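Local coordinates for histidine-rich glycoprotein (Oryctolagus cuniculus, PDB 4CCV) that acts as a plasma adapter glycoprotein that binds heparin, heparan sulfate, heme, plasminogen and divalent metal ions, with roles in coagulation, fibrinolysis and angiogenesis, at residues Ala87-Leu90 against Glu91-Glu94. Residues are numbered along the deposited sequence; the frame is centred on the assembly and turned at random.
Sequences ASNL and ENPE
An Asx turn joins Asn89 to Glu91 in the loop between strands 73-84 and 95-104 of the second cystatin domain, and it illustrates how a side-chain amide can stand in for a backbone carbonyl. Asn89 OD1 accepts the N-H of Glu91 at 2.9 Å. The bond bends modestly (156° at the hydrogen), and the donor sits above the carbonyl plane of the amide. With chi1 at 60°, the Asn89 side chain tucks over its own backbone, which points OD1 forward along the chain. Glu91 CG packs against the same oxygen, 3.2 Å from Asn89 OD1, while the carboxylate and amide planes stand nearly perpendicular. A bend at chi2 (-62°) folds the Glu91 chain back, and OE2 makes a salt bridge to Lys16 of helix 15-27. Water 3 donates to Glu91 OE2 (2.8 Å) and accepts from Leu90 N (3.0 Å), tying the carboxylate to the turn's backbone. Water 1 accepts from Asn92 N (2.8 Å) and also bonds Asn89 O, bridging the backbone across the turn. Leu90 and Pro93 both touch Phe83, seating the exposed loop on strand 73-84. This Asx turn lies in the counterpart of the second hairpin loop of inhibitory cystatins.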
loop_
_atom_site.group_PDB
_atom_site.type_symbol
_atom_site.label_atom_id
_atom_site.label_comp_id
_atom_site.label_asym_id
_atom_site.label_seq_id
_atom_site.Cartn_x
_atom_site.Cartn_y
_atom_site.Cartn_z
ATOM N N ALA A 87 15.940 13.582 7.274
ATOM C CA ALA A 87 15.806 13.187 5.881
ATOM C C ALA A 87 15.323 14.347 5.015
ATOM O O ALA A 87 14.470 15.128 5.437
ATOM C CB ALA A 87 14.833 12.006 5.780
ATOM N N SER A 88 15.886 14.470 3.812
ATOM C CA SER A 88 15.576 15.588 2.918
ATOM C C SER A 88 14.602 15.216 1.809
ATOM O O SER A 88 14.092 16.083 1.104
ATOM C CB SER A 88 16.861 16.123 2.276
ATOM O OG SER A 88 17.595 15.065 1.665
ATOM N N ASN A 89 14.367 13.930 1.636
ATOM C CA ASN A 89 13.405 13.456 0.666
ATOM C C ASN A 89 12.842 12.114 1.111
ATOM O O ASN A 89 13.200 11.600 2.164
ATOM C CB ASN A 89 14.085 13.335 -0.703
ATOM C CG ASN A 89 15.260 12.360 -0.711
ATOM O OD1 ASN A 89 15.250 11.246 -0.112
ATOM N ND2 ASN A 89 16.287 12.762 -1.418
ATOM N N LEU A 90 12.011 11.522 0.265
ATOM C CA LEU A 90 11.283 10.289 0.585
ATOM C C LEU A 90 12.012 9.034 0.226
ATOM O O LEU A 90 11.487 7.957 0.465
ATOM C CB LEU A 90 9.947 10.272 -0.190
ATOM C CG LEU A 90 9.010 11.383 0.267
ATOM C CD1 LEU A 90 7.738 11.456 -0.563
ATOM C CD2 LEU A 90 8.740 11.220 1.766
ATOM N N GLU A 91 13.216 9.148 -0.336
ATOM C CA GLU A 91 13.854 8.016 -0.995
ATOM C C GLU A 91 14.391 6.927 -0.090
ATOM O O GLU A 91 14.569 5.805 -0.555
ATOM C CB GLU A 91 15.030 8.460 -1.858
ATOM C CG GLU A 91 14.717 9.600 -2.780
ATOM C CD GLU A 91 13.637 9.239 -3.772
ATOM O OE1 GLU A 91 13.977 8.537 -4.758
ATOM O OE2 GLU A 91 12.458 9.663 -3.560
ATOM N N ASN A 92 14.685 7.237 1.168
ATOM C CA ASN A 92 15.510 6.351 1.968
ATOM C C ASN A 92 14.997 6.183 3.402
ATOM O O ASN A 92 15.663 6.508 4.385
ATOM C CB ASN A 92 16.942 6.885 1.922
ATOM C CG ASN A 92 17.521 6.823 0.532
ATOM O OD1 ASN A 92 17.715 7.844 -0.152
ATOM N ND2 ASN A 92 17.757 5.610 0.069
ATOM N N PRO A 93 13.805 5.632 3.531
ATOM C CA PRO A 93 13.362 5.327 4.893
ATOM C C PRO A 93 14.288 4.387 5.643
ATOM O O PRO A 93 14.946 3.539 5.038
ATOM C CB PRO A 93 11.966 4.727 4.688
ATOM C CG PRO A 93 11.998 4.158 3.334
ATOM C CD PRO A 93 12.868 5.120 2.503
ATOM N N GLU A 94 14.391 4.595 6.955
ATOM C CA GLU A 94 15.224 3.746 7.800
ATOM C C GLU A 94 14.662 2.347 7.820
ATOM O O GLU A 94 15.409 1.368 7.913
ATOM C CB GLU A 94 15.203 4.235 9.231
ATOM C CG GLU A 94 15.725 5.652 9.403
ATOM C CD GLU A 94 17.200 5.788 9.025
ATOM O OE1 GLU A 94 18.000 4.973 9.550
ATOM O OE2 GLU A 94 17.553 6.691 8.205
HETATM O O HOH W 1 14.732 9.664 2.619
HETATM O O HOH W 2 17.388 10.519 0.938
HETATM O O HOH W 3 11.280 12.028 -2.635
#